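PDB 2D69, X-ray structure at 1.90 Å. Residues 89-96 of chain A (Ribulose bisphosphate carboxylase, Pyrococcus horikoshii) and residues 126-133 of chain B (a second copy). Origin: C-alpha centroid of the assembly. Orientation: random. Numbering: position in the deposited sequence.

Chain A, residues 89-96: PLTLFEEG
Chain B (126-133) PYEYLRHF

An arginine that enters a neighbouring subunit can be held by backbone carbonyls as well as by carboxylates, and the contact between these two copies of ribulose bisphosphate carboxylase illustrates the principle. In chain A, a short 3-10 segment (residues 90-92, phi/psi near -70/-10) gives way to an extended run at F93(A)-E95(A); in chain B, a helix beginning at Y127(B) after the N-cap P126(B) leads into a type I turn from L130(B) to F133(B). The runs head broadly the same way. The CA atoms of L90(A) and E128(B) lie 8.3 Å apart, those of E95(A) and H132(B) 9.7 Å, and 303 Å² is buried in all.

R131(B), itself buried, covers the most surface. Its CA-to-CB bond points toward chain A, and rotamers p, t, m with chi4 of 158° extend the guanidinium to two carbonyls near its plane. R131(B) NH1 donates to L90(A) O at 3.0 Å, nearly straight (171°); R131(B) NH2 makes a weak bond to F93(A) O at 2.9 Å. L90(A) O also accepts F93(A) N at 3.1 Å, so one carbonyl both closes the 3-10 turn and receives the arginine. Within chain B, R131(B) NH1 to E128(B) OE1, 2.9 Å, is both hydrogen bond and salt bridge.

E95(A), also directed toward its partner (m, t, chi3 -6°), sets OE2 over one guanidinium face. E95(A) OE2 lies 3.2 Å from R131(B) NH1, a salt bridge of charge alone, since no N-H points at the oxygen. E95(A) OE2 is also 2.6 Å from E128(B) OE2. A water accepts from E95(A) N (3.2 Å) and R131(B) NH2 (3.3 Å).

Buried E128(B) (m, m, chi3 125°) starts sideways but its end comes nearer, E128(B) OE1 reaching 3.4 Å from L90(A) CB (m, t). Alongside, T91(A) CG2 (p) packs 3.8 Å from Y127(B) CE2 (t, chi2 82°), adding apolar contact beside the charged cluster.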

# COMPACT_ATOMS: atom_id res chain seq x y z
N PRO A 89 -24.41 -26.37 -24.71
CA PRO A 89 -24.62 -26.36 -23.26
C PRO A 89 -23.62 -25.46 -22.55
O PRO A 89 -22.45 -25.31 -22.98
CB PRO A 89 -24.43 -27.83 -22.88
CG PRO A 89 -23.49 -28.32 -23.84
CD PRO A 89 -23.80 -27.63 -25.16
N LEU A 90 -24.09 -24.82 -21.47
CA LEU A 90 -23.28 -23.84 -20.76
C LEU A 90 -22.11 -24.44 -20.00
O LEU A 90 -21.25 -23.72 -19.55
CB LEU A 90 -24.15 -23.06 -19.81
CG LEU A 90 -25.27 -22.31 -20.51
CD1 LEU A 90 -25.87 -21.38 -19.52
CD2 LEU A 90 -24.77 -21.49 -21.69
N THR A 91 -22.06 -25.76 -19.90
CA THR A 91 -20.90 -26.44 -19.37
C THR A 91 -19.62 -26.24 -20.22
O THR A 91 -18.51 -26.62 -19.79
CB THR A 91 -21.21 -27.96 -19.27
OG1 THR A 91 -21.80 -28.38 -20.50
CG2 THR A 91 -22.35 -28.24 -18.25
N LEU A 92 -19.76 -25.76 -21.45
CA LEU A 92 -18.63 -25.56 -22.33
C LEU A 92 -18.02 -24.19 -22.11
O LEU A 92 -16.96 -23.90 -22.66
CB LEU A 92 -19.05 -25.64 -23.80
CG LEU A 92 -19.19 -26.96 -24.47
CD1 LEU A 92 -20.10 -26.73 -25.69
CD2 LEU A 92 -17.81 -27.57 -24.85
N PHE A 93 -18.67 -23.34 -21.29
CA PHE A 93 -18.28 -21.94 -21.20
C PHE A 93 -17.83 -21.44 -19.85
O PHE A 93 -18.40 -21.82 -18.76
CB PHE A 93 -19.42 -21.06 -21.72
CG PHE A 93 -19.79 -21.35 -23.14
CD1 PHE A 93 -18.82 -21.48 -24.12
CD2 PHE A 93 -21.09 -21.71 -23.46
CE1 PHE A 93 -19.17 -21.77 -25.41
CE2 PHE A 93 -21.43 -22.06 -24.77
CZ PHE A 93 -20.47 -22.09 -25.72
N GLU A 94 -16.81 -20.60 -19.87
CA GLU A 94 -16.44 -19.88 -18.67
C GLU A 94 -17.28 -18.66 -18.65
O GLU A 94 -17.10 -17.73 -19.47
CB GLU A 94 -14.95 -19.53 -18.65
CG GLU A 94 -14.52 -18.79 -17.40
CD GLU A 94 -13.03 -18.38 -17.43
OE1 GLU A 94 -12.22 -18.80 -18.34
OE2 GLU A 94 -12.71 -17.67 -16.47
N GLU A 95 -18.20 -18.62 -17.68
CA GLU A 95 -19.22 -17.58 -17.68
C GLU A 95 -18.61 -16.23 -17.34
O GLU A 95 -17.71 -16.12 -16.50
CB GLU A 95 -20.38 -17.98 -16.75
CG GLU A 95 -21.23 -19.08 -17.40
CD GLU A 95 -22.48 -19.51 -16.64
OE1 GLU A 95 -22.73 -19.05 -15.45
OE2 GLU A 95 -23.23 -20.28 -17.29
N GLY A 96 -19.13 -15.19 -18.00
CA GLY A 96 -18.58 -13.86 -17.93
C GLY A 96 -17.43 -13.65 -18.91
O GLY A 96 -17.02 -12.51 -19.09
N PRO B 126 -30.28 -26.05 -9.18
CA PRO B 126 -29.93 -26.48 -10.55
C PRO B 126 -28.44 -26.18 -10.85
O PRO B 126 -27.78 -25.48 -10.08
CB PRO B 126 -30.86 -25.63 -11.42
CG PRO B 126 -31.05 -24.36 -10.61
CD PRO B 126 -31.03 -24.78 -9.19
N TYR B 127 -27.92 -26.77 -11.92
CA TYR B 127 -26.51 -26.64 -12.30
C TYR B 127 -26.06 -25.16 -12.39
O TYR B 127 -25.04 -24.78 -11.86
CB TYR B 127 -26.26 -27.32 -13.63
CG TYR B 127 -24.79 -27.41 -13.93
CD1 TYR B 127 -24.03 -28.41 -13.38
CD2 TYR B 127 -24.14 -26.41 -14.67
CE1 TYR B 127 -22.64 -28.46 -13.62
CE2 TYR B 127 -22.78 -26.44 -14.89
CZ TYR B 127 -22.03 -27.50 -14.38
OH TYR B 127 -20.66 -27.58 -14.58
N GLU B 128 -26.86 -24.32 -13.00
CA GLU B 128 -26.52 -22.92 -13.16
C GLU B 128 -26.50 -22.16 -11.86
O GLU B 128 -25.94 -21.08 -11.83
CB GLU B 128 -27.43 -22.22 -14.15
CG GLU B 128 -27.13 -22.60 -15.58
CD GLU B 128 -25.67 -22.34 -15.99
OE1 GLU B 128 -24.96 -23.30 -16.48
OE2 GLU B 128 -25.26 -21.18 -15.88
N TYR B 129 -27.13 -22.70 -10.80
CA TYR B 129 -26.96 -22.12 -9.46
C TYR B 129 -25.68 -22.68 -8.76
O TYR B 129 -24.84 -21.96 -8.24
CB TYR B 129 -28.21 -22.36 -8.61
CG TYR B 129 -28.15 -21.56 -7.34
CD1 TYR B 129 -28.68 -20.30 -7.29
CD2 TYR B 129 -27.54 -22.07 -6.21
CE1 TYR B 129 -28.57 -19.56 -6.18
CE2 TYR B 129 -27.45 -21.35 -5.05
CZ TYR B 129 -27.94 -20.10 -5.03
OH TYR B 129 -27.81 -19.34 -3.89
N LEU B 130 -25.54 -23.99 -8.79
CA LEU B 130 -24.51 -24.70 -8.05
C LEU B 130 -23.10 -24.42 -8.58
O LEU B 130 -22.11 -24.50 -7.85
CB LEU B 130 -24.78 -26.22 -8.16
CG LEU B 130 -23.88 -27.14 -7.35
CD1 LEU B 130 -23.99 -26.88 -5.86
CD2 LEU B 130 -24.17 -28.65 -7.70
N ARG B 131 -23.01 -24.06 -9.86
CA ARG B 131 -21.74 -23.85 -10.52
C ARG B 131 -21.03 -22.62 -9.98
O ARG B 131 -19.84 -22.49 -10.18
CB ARG B 131 -21.89 -23.77 -12.05
CG ARG B 131 -22.61 -22.52 -12.59
CD ARG B 131 -22.74 -22.47 -14.08
NE ARG B 131 -21.44 -22.35 -14.75
CZ ARG B 131 -21.20 -22.68 -16.00
NH1 ARG B 131 -22.12 -23.19 -16.77
NH2 ARG B 131 -19.98 -22.56 -16.48
N HIS B 132 -21.75 -21.74 -9.26
CA HIS B 132 -21.13 -20.55 -8.67
C HIS B 132 -20.70 -20.85 -7.23
O HIS B 132 -20.40 -19.93 -6.48
CB HIS B 132 -22.07 -19.32 -8.78
CG HIS B 132 -22.59 -19.11 -10.16
ND1 HIS B 132 -21.76 -18.99 -11.25
CD2 HIS B 132 -23.85 -18.99 -10.64
CE1 HIS B 132 -22.48 -18.87 -12.35
NE2 HIS B 132 -23.76 -18.86 -12.02
N PHE B 133 -20.62 -22.14 -6.86
CA PHE B 133 -20.07 -22.57 -5.57
C PHE B 133 -18.93 -23.54 -5.83
O PHE B 133 -18.97 -24.35 -6.77
CB PHE B 133 -21.16 -23.18 -4.70
CG PHE B 133 -22.13 -22.16 -4.18
CD1 PHE B 133 -23.22 -21.76 -4.95
CD2 PHE B 133 -21.94 -21.58 -2.98
CE1 PHE B 133 -24.06 -20.77 -4.48
CE2 PHE B 133 -22.79 -20.60 -2.51
CZ PHE B 133 -23.85 -20.21 -3.25
O HOH W 1 -17.71 -20.62 -15.17